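Long-range contacts in beta sliding clamp (PDB 5WCE), which probably encircles DNA as a ring-shaped head-to-tail homodimer and tethers DNA polymerases and other proteins to it, giving them processivity: residues A[52-57]-A[123-128]; A[22-27]-A[58-63]; A[296-301]-A[321-326]; A[328-333]-A[351-356]; A[167-172]-A[255-260]. All blocks are in the same frame, centred on the assembly; numbering follows the deposited sequence.

Contact 1 (A[52-57]-A[123-128]); sequences SATDLD and DFPVMS
Phe124 CG stands anti to its backbone N (chi1 -165°), and Thr54 takes the same setting for OG1, which leaves CG2 facing Phe124 and Pro125. In the N-terminal domain of the clamp, the loop 123-128 packs here across the end of strand 48-54 and the turn that follows; no hydrogen bond joins the two segments. Phe124 CZ approaches Ser52 O to 3.6 Å, while Ala53 CA lies near the ring plane at the edge. Pro125 CG is the hub of the apolar part: it sits 3.7 Å from Thr54 CG2 and equally far from Leu56 CD2, with Leu56 crossing the proline at about a right angle. The chain after strand 48-54 forms an ST turn, in which Leu56 N donates to Thr54 OG1 over 3.0 Å (153° at the hydrogen); that hydroxyl also bonds to Met58 O. Met127 bends at chi2 and chi3, and its CE methyl ends 3.6 Å from Asp57 O.

Contact 2 (A[22-27]-A[58-63]); sequences GHVQSV and MEIIDE
His23 and Asp62 cross obliquely, their ring and carboxylate planes 40° apart, and a hydrogen bond joins them. ND1 donates to OD2 over 2.7 Å with 161° at the hydrogen. The acceptor lies almost in the imidazole plane, whereas the imidazole nitrogen stands well above the carboxylate plane. Asp62 CG is anti to its backbone N (chi1 -161°), which carries the carboxylate toward helix 14-25; its other oxygen, OD1, accepts a weak bond from Glu63 N.

Next to this polar pair, segment 22-27 lies on strand 58-65 through aliphatic branches. Val24 CG1 touches both Ile60 and Asp62, 3.9 Å from Ile60 CG2 and 3.8 Å from Asp62 CB. Ile60 CD1 reaches in between His23 O and Val27 CB, the latter 3.8 Å away. Val27 and Met58 slide past each other in opposite directions, and the 3.5 Å between Val27 CG2 and Met58 CG is tight for two carbons. This is helix-on-sheet packing within the N-terminal domain, where Phe51 and Ala53 of the adjacent strand 48-54 extend the surface beneath Val24 and Val27.

With ND1 acting as donor to a buried carboxylate, this bond would help to hold the imidazole in its present rotation, and the negative charge nearby would be expected to favour its protonated form.

Contact 3 (A[296-301]-A[321-326]); sequences LAVEPG and VDYDGE
Gly301 and the loop 321-326 are joined by two backbone hydrogen bonds: Gly301 N donates to Tyr323 O and Val321 N to Gly301 O, each 3.0 Å long. The second is nearly straight at the hydrogen (166°), yet its donor stands well above the carbonyl plane. CA-H...O contacts supplement them, with Pro300 CA 3.2 Å from Tyr323 O.

Ring contacts centre on Tyr323. Val298 CG1 makes an off-centre CH-pi contact, 4.1 Å from the ring centroid and 29° off the normal, while Glu299 O lies at the ring edge. Gly325 N sits 3.3 Å above the centre of one face. Tyr323 OH donates to Glu326 O over 2.6 Å, tying the tyrosine back to its own loop. A leucine in place of Tyr323 would probably leave Glu326 O without this donor and Val298 CG1 without its ring partner, the 323-326 loop being less firmly held.

Van der Waals contact completes the join, Pro300 CG meeting Gly325 O at 3.4 Å.

Together these contacts lash the Pro300-Gly301 turn of the beta hairpin of strands 293-299 and 302-308 to the loop between strands 314-320 and 328-333, in the domain's four-stranded antiparallel sheet.

Contact 4 (A[328-333]-A[351-356]); sequences FEIGFN and FRFADP
In the C-terminal clamp domain two sheets pack against each other here, strand 328-333 in one and strand 348-353 in the other, which continues into the central domain. The axes of the two strand segments pass 11.3 Å apart at 113°, a separation that leaves room for side chains between them. Phe353 is the central one. The edge of Phe328 points at its face, an edge-to-face pair with centroids 5.0 Å apart and planes at 61°. Phe328 CZ leads, lying 3.5 Å from Phe353 CG and offset toward the rim. With CG between the backbone N and the carbonyl carbon (chi1 62°), the Phe328 side chain crosses Phe353 at about a right angle. The edge of the same Phe353 ring meets Ile330 CD1, 4.0 Å from its CD2, and Phe332 CE2, 4.2 Å from its CE2.

Beyond strand 348-353 the chain turns back over strand 328-333. Pro356 CB comes within 3.3 Å of Glu329 O, and Ile330 CG1 lies against Pro356 O. A water bridges the backbones, accepting from Gly331 N at 3.0 Å and donating to Pro356 O.

Lys267 and Leu269 of strand 267-272 and Thr360 of strand 360-364 also pack on Phe353. This aromatic and aliphatic layer between strands of two sheets forms part of the hydrophobic core of the C-terminal DNA-clamp domain.

Contact 5 (A[167-172]-A[255-260]); sequences YVHTVN and PDYMRV
His169 and Tyr257 meet tip to tip, and their hydrogen bond is the tight part of an otherwise thin contact: NE2 and OH are 2.6 Å apart, with 162° at the hydrogen, and the hydroxyl lies in the imidazole plane. The two rings meet rim to rim, their planes at 70°, neither lying over the other. Tyr257 OH is also hydrogen-bonded to Arg180 NH1, so the phenol is gripped by two side chains. His169 is itself steadied from its own strand. Tyr167 CE2 stands 3.3 Å above the centre of the imidazole, and ND1 gives a weak bond to Tyr167 O.

Strand 165-173 belongs to the central clamp domain, in an antiparallel sheet that continues into the C-terminal one, and the chain at 255-260 links the two domains, so Tyr257 pins the connection onto the sheet, where Val182, Leu189 and Leu191 pack against its side chain. A phenylalanine in place of Tyr257 would probably leave His169 NE2 and Arg180 NH1 without their shared partner and the imidazole less firmly fixed in rotation.

Packing is looser around this bond. Tyr257 CE2 lies at the edge of the Tyr167 ring, 4.1 Å from Tyr167 CD2, the side chains crossing at about a right angle. On the solvent side the exposed Met258, extended beyond CG, slides past Val171 in the opposite direction, its CE 3.8 Å from Val171 CG1.

How the contacts relate
Contacts 1 and 2 form one continuous unit in the N-terminal domain, their centres 10 Å apart: strands 48-54 and 58-65 are sheet neighbours, with Ala53 O 2.8 Å from Ile60 N in a probable hydrogen bond. Contacts 3 and 4 are coupled likewise in the C-terminal domain, 11 Å between centres, where Val298 N and Phe328 O, 2.8 Å apart, probably bond across strands 293-299 and 328-333. These pairs lie on opposite sides of the chain's centre, contacts 1 and 3 being 55 Å apart by centres. Contact 5 lies between, about 9 Å from contact 4 by nearest atoms; both reach the sheet that runs from the central into the C-terminal domain.

Contact 1 (A[52-57]-A[123-128])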
# COMPACT_ATOMS: atom_id res chain seq x y z
N SER A 52 2.37 -28.76 -3.65
CA SER A 52 1.64 -28.39 -4.87
C SER A 52 0.45 -27.50 -4.51
O SER A 52 -0.24 -27.72 -3.49
CB SER A 52 1.23 -29.69 -5.59
OG SER A 52 0.36 -29.39 -6.63
N ALA A 53 0.22 -26.45 -5.30
CA ALA A 53 -0.97 -25.65 -5.17
C ALA A 53 -1.48 -25.29 -6.55
O ALA A 53 -0.69 -25.23 -7.51
CB ALA A 53 -0.71 -24.43 -4.33
N THR A 54 -2.76 -25.04 -6.64
CA THR A 54 -3.39 -24.73 -7.95
C THR A 54 -4.61 -23.84 -7.85
O THR A 54 -5.30 -23.79 -6.83
CB THR A 54 -3.81 -26.06 -8.63
OG1 THR A 54 -4.19 -25.84 -9.99
CG2 THR A 54 -4.97 -26.74 -7.89
N ASP A 55 -4.91 -23.17 -8.97
CA ASP A 55 -6.18 -22.47 -9.13
C ASP A 55 -6.97 -23.06 -10.29
O ASP A 55 -7.90 -22.42 -10.83
CB ASP A 55 -5.95 -20.98 -9.30
CG ASP A 55 -5.22 -20.64 -10.61
OD1 ASP A 55 -4.95 -21.59 -11.42
OD2 ASP A 55 -4.97 -19.44 -10.80
N LEU A 56 -6.59 -24.26 -10.69
CA LEU A 56 -7.16 -24.98 -11.85
C LEU A 56 -6.59 -24.55 -13.20
O LEU A 56 -6.46 -25.41 -14.08
CB LEU A 56 -8.69 -25.04 -11.90
CG LEU A 56 -9.44 -25.60 -10.67
CD1 LEU A 56 -10.93 -25.40 -10.80
CD2 LEU A 56 -9.08 -27.06 -10.46
N ASP A 57 -6.24 -23.29 -13.38
CA ASP A 57 -5.55 -22.85 -14.61
C ASP A 57 -4.08 -23.17 -14.59
O ASP A 57 -3.49 -23.55 -15.62
CB ASP A 57 -5.75 -21.35 -14.84
CG ASP A 57 -7.21 -21.01 -15.14
OD1 ASP A 57 -7.89 -21.77 -15.87
OD2 ASP A 57 -7.68 -20.01 -14.61
N ASP A 123 -8.78 -35.93 -3.67
CA ASP A 123 -9.66 -34.94 -4.26
C ASP A 123 -8.89 -33.75 -4.81
O ASP A 123 -9.49 -32.84 -5.30
CB ASP A 123 -10.71 -34.47 -3.24
CG ASP A 123 -11.65 -35.57 -2.82
OD1 ASP A 123 -12.11 -36.35 -3.70
OD2 ASP A 123 -11.94 -35.66 -1.61
N PHE A 124 -7.57 -33.73 -4.66
CA PHE A 124 -6.77 -32.60 -5.08
C PHE A 124 -6.60 -32.69 -6.62
O PHE A 124 -6.32 -33.77 -7.11
CB PHE A 124 -5.41 -32.62 -4.42
CG PHE A 124 -4.70 -31.35 -4.53
CD1 PHE A 124 -5.05 -30.30 -3.70
CD2 PHE A 124 -3.71 -31.15 -5.49
CE1 PHE A 124 -4.41 -29.08 -3.81
CE2 PHE A 124 -3.08 -29.93 -5.59
CZ PHE A 124 -3.44 -28.88 -4.75
N PRO A 125 -6.76 -31.57 -7.34
CA PRO A 125 -6.69 -31.72 -8.82
C PRO A 125 -5.31 -32.13 -9.33
O PRO A 125 -4.30 -31.87 -8.73
CB PRO A 125 -7.04 -30.34 -9.36
CG PRO A 125 -7.43 -29.51 -8.16
CD PRO A 125 -7.17 -30.24 -6.89
N VAL A 126 -5.31 -32.78 -10.49
CA VAL A 126 -4.13 -33.35 -11.12
C VAL A 126 -3.96 -32.50 -12.36
O VAL A 126 -4.90 -32.33 -13.11
CB VAL A 126 -4.43 -34.80 -11.52
CG1 VAL A 126 -3.35 -35.39 -12.43
CG2 VAL A 126 -4.68 -35.61 -10.24
N MET A 127 -2.81 -31.87 -12.50
CA MET A 127 -2.50 -31.12 -13.72
C MET A 127 -1.63 -32.03 -14.57
O MET A 127 -0.53 -32.39 -14.15
CB MET A 127 -1.73 -29.85 -13.35
CG MET A 127 -1.06 -29.15 -14.53
SD MET A 127 -2.21 -28.20 -15.51
CE MET A 127 -2.60 -26.83 -14.46
N SER A 128 -2.09 -32.39 -15.76
CA SER A 128 -1.33 -33.33 -16.58
C SER A 128 -0.31 -32.53 -17.40
O SER A 128 -0.61 -31.39 -17.80
CB SER A 128 -2.25 -34.13 -17.48
OG SER A 128 -2.99 -33.23 -18.27

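Contact 2 (A[22-27]-A[58-63])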
# COMPACT_ATOMS: atom_id res chain seq x y z
N GLY A 22 6.19 -20.42 0.59
CA GLY A 22 6.17 -19.09 -0.01
C GLY A 22 6.11 -19.16 -1.53
O GLY A 22 5.38 -18.44 -2.14
N HIS A 23 6.87 -20.06 -2.13
CA HIS A 23 6.79 -20.25 -3.56
C HIS A 23 5.43 -20.72 -4.10
O HIS A 23 5.01 -20.26 -5.17
CB HIS A 23 7.82 -21.26 -4.02
CG HIS A 23 9.21 -20.74 -4.07
ND1 HIS A 23 10.31 -21.57 -4.01
CD2 HIS A 23 9.68 -19.48 -4.18
CE1 HIS A 23 11.41 -20.83 -4.05
NE2 HIS A 23 11.06 -19.58 -4.18
N VAL A 24 4.80 -21.69 -3.44
CA VAL A 24 3.57 -22.26 -4.00
C VAL A 24 2.29 -21.51 -3.60
O VAL A 24 1.32 -21.52 -4.34
CB VAL A 24 3.37 -23.77 -3.68
CG1 VAL A 24 4.59 -24.56 -4.14
CG2 VAL A 24 3.02 -23.99 -2.21
N GLN A 25 2.26 -20.89 -2.43
CA GLN A 25 0.99 -20.39 -1.90
C GLN A 25 0.44 -19.18 -2.67
O GLN A 25 -0.76 -18.92 -2.59
CB GLN A 25 1.13 -20.07 -0.45
CG GLN A 25 1.95 -18.84 -0.13
CD GLN A 25 1.07 -17.67 0.19
OE1 GLN A 25 0.15 -17.80 1.03
NE2 GLN A 25 1.31 -16.54 -0.47
N SER A 26 1.31 -18.48 -3.39
CA SER A 26 0.94 -17.33 -4.27
C SER A 26 -0.20 -17.61 -5.25
O SER A 26 -0.96 -16.71 -5.56
CB SER A 26 2.17 -16.85 -5.09
OG SER A 26 3.30 -16.67 -4.25
N VAL A 27 -0.32 -18.85 -5.77
CA VAL A 27 -1.35 -19.16 -6.73
C VAL A 27 -2.72 -19.20 -6.13
O VAL A 27 -3.73 -19.06 -6.85
CB VAL A 27 -1.08 -20.50 -7.51
CG1 VAL A 27 -1.25 -21.72 -6.64
CG2 VAL A 27 -2.01 -20.66 -8.76
N MET A 58 -3.47 -23.05 -13.42
CA MET A 58 -2.07 -23.31 -13.25
C MET A 58 -1.77 -23.99 -11.92
O MET A 58 -2.60 -23.94 -10.98
CB MET A 58 -1.29 -22.04 -13.36
CG MET A 58 -1.39 -21.13 -12.13
SD MET A 58 -0.80 -19.44 -12.41
CE MET A 58 -2.28 -18.96 -13.28
N GLU A 59 -0.62 -24.65 -11.91
CA GLU A 59 -0.17 -25.41 -10.74
C GLU A 59 1.25 -25.00 -10.45
O GLU A 59 2.09 -24.99 -11.37
CB GLU A 59 -0.21 -26.91 -11.03
CG GLU A 59 0.32 -27.79 -9.89
CD GLU A 59 0.56 -29.20 -10.38
OE1 GLU A 59 -0.26 -30.04 -10.06
OE2 GLU A 59 1.51 -29.41 -11.16
N ILE A 60 1.54 -24.70 -9.20
CA ILE A 60 2.92 -24.50 -8.80
C ILE A 60 3.31 -25.68 -7.92
O ILE A 60 2.51 -26.05 -7.02
CB ILE A 60 3.14 -23.20 -8.00
CG1 ILE A 60 2.58 -21.97 -8.75
CG2 ILE A 60 4.60 -23.02 -7.72
CD1 ILE A 60 2.73 -20.63 -8.02
N ILE A 61 4.49 -26.24 -8.18
CA ILE A 61 5.05 -27.34 -7.36
C ILE A 61 6.41 -26.89 -6.84
O ILE A 61 7.11 -26.05 -7.49
CB ILE A 61 5.15 -28.67 -8.15
CG1 ILE A 61 3.77 -29.09 -8.70
CG2 ILE A 61 5.65 -29.84 -7.29
CD1 ILE A 61 3.73 -30.44 -9.39
N ASP A 62 6.81 -27.41 -5.68
CA ASP A 62 8.11 -27.14 -5.15
C ASP A 62 8.51 -28.27 -4.24
O ASP A 62 7.68 -29.17 -3.93
CB ASP A 62 8.16 -25.76 -4.48
CG ASP A 62 9.61 -25.18 -4.30
OD1 ASP A 62 10.61 -25.73 -4.77
OD2 ASP A 62 9.73 -24.18 -3.59
N GLU A 63 9.78 -28.36 -3.92
CA GLU A 63 10.27 -29.45 -3.08
C GLU A 63 11.29 -28.90 -2.10
O GLU A 63 12.00 -27.96 -2.40
CB GLU A 63 10.83 -30.61 -3.90
CG GLU A 63 12.01 -30.28 -4.76
CD GLU A 63 12.73 -31.49 -5.38
OE1 GLU A 63 12.14 -32.60 -5.49
OE2 GLU A 63 13.93 -31.32 -5.68

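Contact 3 (A[296-301]-A[321-326])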
# COMPACT_ATOMS: atom_id res chain seq x y z
N LEU A 296 -1.11 16.22 -28.58
CA LEU A 296 0.25 16.53 -29.02
C LEU A 296 0.08 17.33 -30.31
O LEU A 296 -0.39 16.78 -31.34
CB LEU A 296 1.05 15.26 -29.34
CG LEU A 296 1.66 14.39 -28.23
CD1 LEU A 296 0.58 13.93 -27.26
CD2 LEU A 296 2.43 13.21 -28.79
N ALA A 297 0.38 18.63 -30.24
CA ALA A 297 0.40 19.47 -31.42
C ALA A 297 1.86 19.51 -31.89
O ALA A 297 2.73 20.11 -31.25
CB ALA A 297 -0.14 20.86 -31.10
N VAL A 298 2.13 18.78 -32.96
CA VAL A 298 3.46 18.53 -33.48
C VAL A 298 3.70 19.50 -34.63
O VAL A 298 2.86 19.67 -35.52
CB VAL A 298 3.59 17.04 -33.98
CG1 VAL A 298 4.98 16.73 -34.43
CG2 VAL A 298 3.22 16.08 -32.85
N GLU A 299 4.86 20.15 -34.57
CA GLU A 299 5.34 21.02 -35.62
C GLU A 299 6.85 20.94 -35.67
O GLU A 299 7.46 20.43 -34.73
CB GLU A 299 4.87 22.48 -35.35
CG GLU A 299 5.46 23.08 -34.08
CD GLU A 299 4.94 24.49 -33.75
OE1 GLU A 299 5.25 25.41 -34.52
OE2 GLU A 299 4.24 24.64 -32.73
N PRO A 300 7.50 21.51 -36.72
CA PRO A 300 8.95 21.51 -36.70
C PRO A 300 9.51 22.05 -35.41
O PRO A 300 9.07 23.09 -34.89
CB PRO A 300 9.32 22.40 -37.90
CG PRO A 300 8.22 22.10 -38.89
CD PRO A 300 6.97 21.91 -38.05
N GLY A 301 10.45 21.32 -34.83
CA GLY A 301 11.06 21.71 -33.56
C GLY A 301 10.32 21.50 -32.24
O GLY A 301 10.93 21.72 -31.19
N VAL A 321 11.63 19.22 -29.70
CA VAL A 321 11.86 17.88 -30.25
C VAL A 321 12.58 18.04 -31.58
O VAL A 321 12.63 19.14 -32.13
CB VAL A 321 10.59 17.02 -30.43
CG1 VAL A 321 9.82 16.90 -29.11
CG2 VAL A 321 9.71 17.59 -31.56
N ASP A 322 13.14 16.93 -32.06
CA ASP A 322 13.78 16.85 -33.35
C ASP A 322 12.78 16.35 -34.40
O ASP A 322 12.53 15.10 -34.52
CB ASP A 322 14.97 15.90 -33.25
CG ASP A 322 15.93 16.00 -34.42
OD1 ASP A 322 15.76 16.83 -35.30
OD2 ASP A 322 16.97 15.31 -34.38
N TYR A 323 12.25 17.29 -35.20
CA TYR A 323 11.28 17.02 -36.25
C TYR A 323 11.25 18.13 -37.29
O TYR A 323 11.24 19.29 -36.91
CB TYR A 323 9.89 16.86 -35.62
CG TYR A 323 8.77 16.60 -36.58
CD1 TYR A 323 8.71 15.42 -37.28
CD2 TYR A 323 7.76 17.55 -36.81
CE1 TYR A 323 7.69 15.15 -38.17
CE2 TYR A 323 6.75 17.30 -37.73
CZ TYR A 323 6.68 16.08 -38.39
OH TYR A 323 5.67 15.77 -39.30
N ASP A 324 11.14 17.81 -38.58
CA ASP A 324 10.98 18.86 -39.59
C ASP A 324 9.97 18.55 -40.67
O ASP A 324 10.10 19.02 -41.83
CB ASP A 324 12.34 19.19 -40.24
CG ASP A 324 12.38 20.61 -40.89
OD1 ASP A 324 11.62 21.52 -40.49
OD2 ASP A 324 13.20 20.83 -41.79
N GLY A 325 8.96 17.79 -40.32
CA GLY A 325 7.89 17.50 -41.27
C GLY A 325 6.69 18.42 -41.18
O GLY A 325 6.76 19.52 -40.59
N GLU A 326 5.59 17.94 -41.72
CA GLU A 326 4.35 18.66 -41.74
C GLU A 326 3.81 18.73 -40.30
O GLU A 326 3.99 17.80 -39.55
CB GLU A 326 3.36 17.88 -42.63
CG GLU A 326 2.06 18.59 -42.86
CD GLU A 326 1.05 17.79 -43.67
OE1 GLU A 326 1.43 16.74 -44.25
OE2 GLU A 326 -0.12 18.27 -43.71

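Contact 4 (A[328-333]-A[351-356])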
# COMPACT_ATOMS: atom_id res chain seq x y z
N PHE A 328 0.96 18.49 -37.40
CA PHE A 328 -0.26 17.75 -37.22
C PHE A 328 -0.58 17.72 -35.74
O PHE A 328 0.28 18.05 -34.94
CB PHE A 328 -0.15 16.33 -37.79
CG PHE A 328 0.88 15.51 -37.13
CD1 PHE A 328 2.19 15.58 -37.53
CD2 PHE A 328 0.53 14.63 -36.12
CE1 PHE A 328 3.17 14.78 -36.96
CE2 PHE A 328 1.50 13.80 -35.53
CZ PHE A 328 2.81 13.90 -35.91
N GLU A 329 -1.81 17.28 -35.42
CA GLU A 329 -2.28 17.14 -34.06
C GLU A 329 -2.76 15.69 -33.87
O GLU A 329 -3.39 15.13 -34.75
CB GLU A 329 -3.38 18.13 -33.75
CG GLU A 329 -2.93 19.61 -33.86
CD GLU A 329 -2.95 20.13 -35.32
OE1 GLU A 329 -4.01 20.02 -35.99
OE2 GLU A 329 -1.90 20.67 -35.79
N ILE A 330 -2.41 15.08 -32.74
CA ILE A 330 -2.79 13.70 -32.46
C ILE A 330 -2.98 13.60 -30.95
O ILE A 330 -2.29 14.30 -30.19
CB ILE A 330 -1.70 12.73 -33.00
CG1 ILE A 330 -2.18 11.28 -33.05
CG2 ILE A 330 -0.39 12.85 -32.23
CD1 ILE A 330 -1.20 10.36 -33.76
N GLY A 331 -3.90 12.73 -30.56
CA GLY A 331 -4.23 12.51 -29.16
C GLY A 331 -3.86 11.10 -28.72
O GLY A 331 -4.05 10.10 -29.49
N PHE A 332 -3.40 10.98 -27.47
CA PHE A 332 -3.16 9.67 -26.86
C PHE A 332 -3.69 9.65 -25.41
O PHE A 332 -3.84 10.69 -24.79
CB PHE A 332 -1.69 9.30 -26.80
CG PHE A 332 -1.05 9.15 -28.15
CD1 PHE A 332 -1.46 8.14 -29.03
CD2 PHE A 332 0.00 9.96 -28.51
CE1 PHE A 332 -0.90 8.00 -30.26
CE2 PHE A 332 0.59 9.81 -29.75
CZ PHE A 332 0.13 8.84 -30.63
N ASN A 333 -4.04 8.47 -24.95
CA ASN A 333 -4.28 8.24 -23.51
C ASN A 333 -2.93 8.49 -22.82
O ASN A 333 -1.90 7.90 -23.16
CB ASN A 333 -4.82 6.81 -23.29
CG ASN A 333 -5.07 6.46 -21.83
OD1 ASN A 333 -4.17 6.53 -21.03
ND2 ASN A 333 -6.26 6.02 -21.52
N PHE A 351 9.63 8.34 -32.27
CA PHE A 351 8.24 8.14 -32.63
C PHE A 351 8.11 8.21 -34.14
O PHE A 351 8.72 9.11 -34.79
CB PHE A 351 7.36 9.24 -32.04
CG PHE A 351 7.16 9.15 -30.58
CD1 PHE A 351 8.24 9.43 -29.69
CD2 PHE A 351 5.93 8.84 -30.05
CE1 PHE A 351 8.04 9.39 -28.32
CE2 PHE A 351 5.75 8.78 -28.68
CZ PHE A 351 6.82 9.01 -27.83
N ARG A 352 7.32 7.30 -34.70
CA ARG A 352 6.99 7.30 -36.13
C ARG A 352 5.49 7.40 -36.35
O ARG A 352 4.73 6.49 -35.99
CB ARG A 352 7.56 6.07 -36.84
CG ARG A 352 9.03 5.89 -36.53
CD ARG A 352 9.67 4.84 -37.43
NE ARG A 352 11.05 4.62 -37.03
CZ ARG A 352 11.79 3.57 -37.39
NH1 ARG A 352 11.30 2.62 -38.19
NH2 ARG A 352 13.04 3.46 -36.97
N PHE A 353 5.06 8.49 -36.96
CA PHE A 353 3.66 8.79 -37.17
C PHE A 353 3.31 8.71 -38.65
O PHE A 353 4.19 8.88 -39.52
CB PHE A 353 3.35 10.24 -36.73
CG PHE A 353 3.68 10.59 -35.31
CD1 PHE A 353 4.92 11.08 -34.96
CD2 PHE A 353 2.72 10.48 -34.31
CE1 PHE A 353 5.22 11.44 -33.65
CE2 PHE A 353 3.03 10.85 -32.99
CZ PHE A 353 4.26 11.33 -32.66
N ALA A 354 2.06 8.40 -38.94
CA ALA A 354 1.52 8.50 -40.31
C ALA A 354 0.50 9.65 -40.26
O ALA A 354 0.91 10.79 -40.28
CB ALA A 354 0.94 7.20 -40.79
N ASP A 355 -0.80 9.39 -40.20
CA ASP A 355 -1.80 10.45 -40.05
C ASP A 355 -2.34 10.39 -38.62
O ASP A 355 -1.99 9.44 -37.88
CB ASP A 355 -2.90 10.33 -41.11
CG ASP A 355 -3.59 9.02 -41.08
OD1 ASP A 355 -4.44 8.82 -40.20
OD2 ASP A 355 -3.27 8.17 -41.93
N PRO A 356 -3.16 11.38 -38.21
CA PRO A 356 -3.64 11.37 -36.83
C PRO A 356 -4.59 10.22 -36.47
O PRO A 356 -4.86 10.04 -35.30
CB PRO A 356 -4.38 12.71 -36.70
CG PRO A 356 -3.63 13.60 -37.65
CD PRO A 356 -3.37 12.72 -38.83
O HOH W 1 -5.78 11.94 -32.81

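Contact 5 (A[167-172]-A[255-260])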
# COMPACT_ATOMS: atom_id res chain seq x y z
N TYR A 167 1.42 -13.40 -25.88
CA TYR A 167 1.58 -14.30 -27.00
C TYR A 167 3.06 -14.60 -27.21
O TYR A 167 3.83 -13.72 -27.64
CB TYR A 167 0.95 -13.73 -28.27
CG TYR A 167 1.03 -14.63 -29.47
CD1 TYR A 167 0.62 -15.96 -29.40
CD2 TYR A 167 1.48 -14.16 -30.70
CE1 TYR A 167 0.67 -16.78 -30.51
CE2 TYR A 167 1.54 -14.97 -31.82
CZ TYR A 167 1.15 -16.27 -31.72
OH TYR A 167 1.20 -17.07 -32.83
N VAL A 168 3.46 -15.84 -26.91
CA VAL A 168 4.85 -16.27 -26.97
C VAL A 168 5.00 -17.17 -28.16
O VAL A 168 4.30 -18.16 -28.27
CB VAL A 168 5.33 -16.92 -25.66
CG1 VAL A 168 6.76 -17.39 -25.81
CG2 VAL A 168 5.14 -15.97 -24.52
N HIS A 169 5.87 -16.78 -29.10
CA HIS A 169 6.05 -17.44 -30.35
C HIS A 169 7.40 -17.12 -31.00
O HIS A 169 8.11 -16.22 -30.55
CB HIS A 169 4.95 -17.05 -31.35
CG HIS A 169 4.91 -15.58 -31.67
ND1 HIS A 169 4.74 -14.60 -30.71
CD2 HIS A 169 5.02 -14.93 -32.85
CE1 HIS A 169 4.76 -13.41 -31.29
NE2 HIS A 169 4.92 -13.59 -32.59
N THR A 170 7.75 -17.84 -32.07
CA THR A 170 8.96 -17.50 -32.76
C THR A 170 8.66 -16.98 -34.16
O THR A 170 7.72 -17.41 -34.79
CB THR A 170 9.88 -18.69 -32.90
OG1 THR A 170 9.18 -19.70 -33.62
CG2 THR A 170 10.34 -19.19 -31.55
N VAL A 171 9.50 -16.08 -34.63
CA VAL A 171 9.41 -15.53 -35.97
C VAL A 171 10.78 -15.61 -36.64
O VAL A 171 11.81 -15.53 -35.95
CB VAL A 171 8.94 -14.09 -35.97
CG1 VAL A 171 7.52 -13.99 -35.50
CG2 VAL A 171 9.86 -13.19 -35.15
N ASN A 172 10.78 -15.81 -37.96
CA ASN A 172 12.00 -15.85 -38.75
C ASN A 172 12.16 -14.46 -39.31
O ASN A 172 11.51 -14.13 -40.28
CB ASN A 172 11.93 -16.91 -39.89
CG ASN A 172 13.08 -16.79 -40.89
OD1 ASN A 172 14.14 -16.30 -40.51
ND2 ASN A 172 12.83 -17.10 -42.17
N PRO A 255 -4.58 -12.26 -32.38
CA PRO A 255 -4.78 -11.48 -33.61
C PRO A 255 -3.53 -11.34 -34.47
O PRO A 255 -2.39 -11.50 -33.99
CB PRO A 255 -5.25 -10.11 -33.10
CG PRO A 255 -4.95 -10.10 -31.65
CD PRO A 255 -5.08 -11.53 -31.20
N ASP A 256 -3.75 -11.10 -35.75
CA ASP A 256 -2.67 -10.83 -36.70
C ASP A 256 -2.06 -9.44 -36.38
O ASP A 256 -2.28 -8.48 -37.11
CB ASP A 256 -3.19 -10.92 -38.15
CG ASP A 256 -2.08 -10.83 -39.21
OD1 ASP A 256 -0.88 -10.71 -38.87
OD2 ASP A 256 -2.43 -10.82 -40.41
N TYR A 257 -1.27 -9.38 -35.30
CA TYR A 257 -0.68 -8.16 -34.82
C TYR A 257 0.30 -7.55 -35.82
O TYR A 257 0.49 -6.33 -35.79
CB TYR A 257 0.02 -8.36 -33.44
CG TYR A 257 1.26 -9.18 -33.56
CD1 TYR A 257 2.44 -8.59 -33.94
CD2 TYR A 257 1.24 -10.55 -33.35
CE1 TYR A 257 3.60 -9.33 -34.09
CE2 TYR A 257 2.41 -11.29 -33.50
CZ TYR A 257 3.58 -10.68 -33.86
OH TYR A 257 4.72 -11.40 -34.05
N MET A 258 0.90 -8.36 -36.70
CA MET A 258 1.77 -7.80 -37.75
C MET A 258 1.04 -6.73 -38.60
O MET A 258 1.67 -5.78 -39.05
CB MET A 258 2.42 -8.91 -38.59
CG MET A 258 3.47 -9.68 -37.77
SD MET A 258 4.05 -11.22 -38.50
CE MET A 258 4.53 -12.13 -37.05
N ARG A 259 -0.28 -6.85 -38.73
CA ARG A 259 -1.11 -5.90 -39.49
C ARG A 259 -1.34 -4.56 -38.79
O ARG A 259 -1.66 -3.55 -39.42
CB ARG A 259 -2.48 -6.54 -39.81
N VAL A 260 -1.15 -4.57 -37.48
CA VAL A 260 -1.34 -3.43 -36.62
C VAL A 260 -0.03 -2.63 -36.44
O VAL A 260 -0.07 -1.45 -36.13
CB VAL A 260 -1.84 -3.90 -35.22
CG1 VAL A 260 -2.23 -2.70 -34.37
CG2 VAL A 260 -3.04 -4.85 -35.38